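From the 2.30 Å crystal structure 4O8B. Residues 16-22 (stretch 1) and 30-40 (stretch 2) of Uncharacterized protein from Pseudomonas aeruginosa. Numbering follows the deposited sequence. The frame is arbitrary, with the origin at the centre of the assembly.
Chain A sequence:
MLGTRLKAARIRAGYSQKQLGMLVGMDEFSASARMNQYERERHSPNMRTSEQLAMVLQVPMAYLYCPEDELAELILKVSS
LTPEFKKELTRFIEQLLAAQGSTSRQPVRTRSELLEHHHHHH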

# COMPACT_ATOMS: atom_id res chain seq x y z
N SER A 16 -0.43 19.01 12.73
CA SER A 16 -1.71 19.67 12.52
C SER A 16 -1.88 19.71 11.01
O SER A 16 -0.90 19.68 10.27
CB SER A 16 -1.68 21.10 13.08
OG SER A 16 -1.11 22.01 12.14
N GLN A 17 -3.13 19.76 10.54
CA GLN A 17 -3.38 19.79 9.10
C GLN A 17 -2.52 20.82 8.38
O GLN A 17 -2.15 20.63 7.22
CB GLN A 17 -4.86 20.06 8.82
CG GLN A 17 -5.72 18.81 8.76
CD GLN A 17 -7.14 19.11 8.30
OE1 GLN A 17 -7.70 20.16 8.63
NE2 GLN A 17 -7.73 18.18 7.56
N LYS A 18 -2.21 21.92 9.07
CA LYS A 18 -1.40 22.97 8.48
C LYS A 18 0.07 22.58 8.48
O LYS A 18 0.77 22.79 7.49
CB LYS A 18 -1.59 24.28 9.26
CG LYS A 18 -0.76 25.44 8.72
CD LYS A 18 -1.00 26.71 9.52
CE LYS A 18 -0.04 27.81 9.11
NZ LYS A 18 -0.10 28.98 10.04
N GLN A 19 0.54 22.00 9.58
CA GLN A 19 1.93 21.58 9.69
C GLN A 19 2.27 20.57 8.59
O GLN A 19 3.25 20.75 7.86
CB GLN A 19 2.21 20.96 11.06
CG GLN A 19 2.55 21.98 12.14
CD GLN A 19 2.55 21.36 13.53
OE1 GLN A 19 1.66 20.59 13.87
NE2 GLN A 19 3.53 21.73 14.34
N LEU A 20 1.47 19.52 8.48
CA LEU A 20 1.70 18.50 7.46
C LEU A 20 1.65 19.16 6.09
O LEU A 20 2.47 18.89 5.22
CB LEU A 20 0.65 17.39 7.56
CG LEU A 20 0.69 16.27 6.51
CD1 LEU A 20 2.13 15.86 6.24
CD2 LEU A 20 -0.12 15.08 6.99
N GLY A 21 0.65 20.03 5.90
CA GLY A 21 0.49 20.72 4.65
C GLY A 21 1.72 21.51 4.24
O GLY A 21 2.14 21.46 3.08
N MET A 22 2.30 22.25 5.18
CA MET A 22 3.48 23.04 4.88
C MET A 22 4.74 22.19 4.77
O MET A 22 5.64 22.49 3.99
CB MET A 22 3.69 24.12 5.94
CG MET A 22 2.61 25.19 5.97
SD MET A 22 3.16 26.68 6.82
CE MET A 22 3.12 26.14 8.52
N SER A 30 -3.32 28.33 2.68
CA SER A 30 -4.21 27.27 2.19
C SER A 30 -3.77 25.86 2.56
O SER A 30 -4.42 24.88 2.18
CB SER A 30 -4.35 27.38 0.67
OG SER A 30 -3.09 27.27 0.02
N ALA A 31 -2.67 25.75 3.30
CA ALA A 31 -2.14 24.46 3.72
C ALA A 31 -3.21 23.56 4.34
O ALA A 31 -3.53 22.50 3.81
CB ALA A 31 -0.99 24.66 4.69
N SER A 32 -3.76 24.00 5.47
CA SER A 32 -4.77 23.23 6.18
C SER A 32 -5.99 22.92 5.31
O SER A 32 -6.68 21.92 5.53
CB SER A 32 -5.21 23.96 7.45
OG SER A 32 -5.91 25.15 7.14
N ALA A 33 -6.25 23.79 4.33
CA ALA A 33 -7.39 23.59 3.43
C ALA A 33 -7.07 22.46 2.46
O ALA A 33 -7.84 21.50 2.32
CB ALA A 33 -7.68 24.87 2.67
N ARG A 34 -5.92 22.57 1.80
CA ARG A 34 -5.48 21.57 0.83
C ARG A 34 -5.48 20.18 1.47
O ARG A 34 -5.94 19.21 0.86
CB ARG A 34 -4.06 21.91 0.35
CG ARG A 34 -3.91 23.29 -0.28
CD ARG A 34 -4.23 23.27 -1.76
NE ARG A 34 -3.43 22.27 -2.47
CZ ARG A 34 -2.12 22.36 -2.68
NH1 ARG A 34 -1.45 23.42 -2.24
NH2 ARG A 34 -1.48 21.39 -3.32
N MET A 35 -4.95 20.09 2.68
CA MET A 35 -4.88 18.82 3.41
C MET A 35 -6.26 18.23 3.69
O MET A 35 -6.48 17.03 3.48
CB MET A 35 -4.14 18.99 4.73
CG MET A 35 -2.63 18.77 4.64
SD MET A 35 -2.19 17.37 3.56
CE MET A 35 -0.87 18.09 2.61
N ASN A 36 -7.18 19.06 4.15
CA ASN A 36 -8.52 18.58 4.45
C ASN A 36 -9.15 17.94 3.23
O ASN A 36 -9.84 16.92 3.34
CB ASN A 36 -9.40 19.74 4.95
CG ASN A 36 -10.53 19.26 5.84
OD1 ASN A 36 -10.31 18.54 6.82
ND2 ASN A 36 -11.76 19.65 5.50
N GLN A 37 -8.92 18.53 2.06
CA GLN A 37 -9.46 17.98 0.82
C GLN A 37 -8.91 16.57 0.60
O GLN A 37 -9.64 15.68 0.17
CB GLN A 37 -9.09 18.86 -0.37
CG GLN A 37 -9.84 20.19 -0.42
CD GLN A 37 -11.34 20.00 -0.60
OE1 GLN A 37 -12.01 19.39 0.24
NE2 GLN A 37 -11.88 20.54 -1.68
N TYR A 38 -7.63 16.38 0.91
CA TYR A 38 -7.00 15.07 0.75
C TYR A 38 -7.60 14.06 1.73
O TYR A 38 -8.01 12.96 1.35
CB TYR A 38 -5.49 15.15 0.99
CG TYR A 38 -4.68 15.74 -0.15
CD1 TYR A 38 -5.12 15.64 -1.47
CD2 TYR A 38 -3.45 16.35 0.10
CE1 TYR A 38 -4.34 16.12 -2.52
CE2 TYR A 38 -2.66 16.83 -0.95
CZ TYR A 38 -3.11 16.72 -2.25
OH TYR A 38 -2.33 17.18 -3.28
N GLU A 39 -7.64 14.45 3.01
CA GLU A 39 -8.17 13.58 4.05
C GLU A 39 -9.66 13.30 3.88
O GLU A 39 -10.19 12.33 4.42
CB GLU A 39 -7.91 14.20 5.43
CG GLU A 39 -6.44 14.48 5.70
CD GLU A 39 -6.19 14.90 7.12
OE1 GLU A 39 -5.01 14.88 7.55
OE2 GLU A 39 -7.15 15.27 7.83
N ARG A 40 -10.33 14.16 3.12
CA ARG A 40 -11.76 14.00 2.87
C ARG A 40 -11.89 13.20 1.58
O ARG A 40 -12.98 12.74 1.23
CB ARG A 40 -12.43 15.36 2.71
CG ARG A 40 -13.95 15.31 2.79
CD ARG A 40 -14.41 15.23 4.24
NE ARG A 40 -14.12 16.46 4.97
CZ ARG A 40 -14.68 17.63 4.70
NH1 ARG A 40 -15.56 17.74 3.71
NH2 ARG A 40 -14.36 18.71 5.41

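A recurring solution to joining two helices at close range is to let one long polar side chain reach across while small residues at one of the close points leave room for the backbones, and this pair illustrates it well. Gln17, in the first turn of its helix, supplies both hydrogen bonds across the interface. Gln17 NE2 donates to Asn36 OD1 at 2.7 Å with an almost linear geometry (176°), and also to Glu39 OE2 at 3.0 Å, a more bent arrangement at 140°. A primary amide carries two hydrogens, so a single nitrogen can serve two acceptors, one of them a carboxylate. The acceptors lie three residues apart, close to one turn of the second helix, and the Gln17 side chain fits as a knob among Ser32, Met35, Asn36 and Glu39.

The start of the first helix is itself secured by Ser16 at the N-cap. Ser16 OG accepts from Gln19 N at 3.0 Å and, weakly, from Lys18 N at 3.3 Å, while Ser16 N donates to Gln19 OE1 at 2.9 Å. Side chain and backbone thus satisfy each other reciprocally.

Around the polar contact, the helices cross nearly at right angles (93°), their axes approaching to 7.3 Å. The backbones come closest at Lys18 and Ser32, whose CA atoms lie 4.1 Å apart; the CA-to-CB bond of Lys18 points sideways and the end of its long side chain leads away. Small residues meet at the second close point, where Gly21 CA is 4.7 Å from Ala31 CA. At Gly21 a CB would point toward the second helix, and its ideal position falls only 3.0 Å from Ala31 CB and 3.5 Å from Met35 CG. The bare backbone instead leaves room for Met35, whose CE packs 3.6 Å from Gly21 CA. Apolar contacts extend the packing, with Met35 SD 4.3 Å from Leu20 CG and Ala31 CB 3.9 Å from Met22 CG. Altogether 449 Å² is buried between the two stretches, both sides summed.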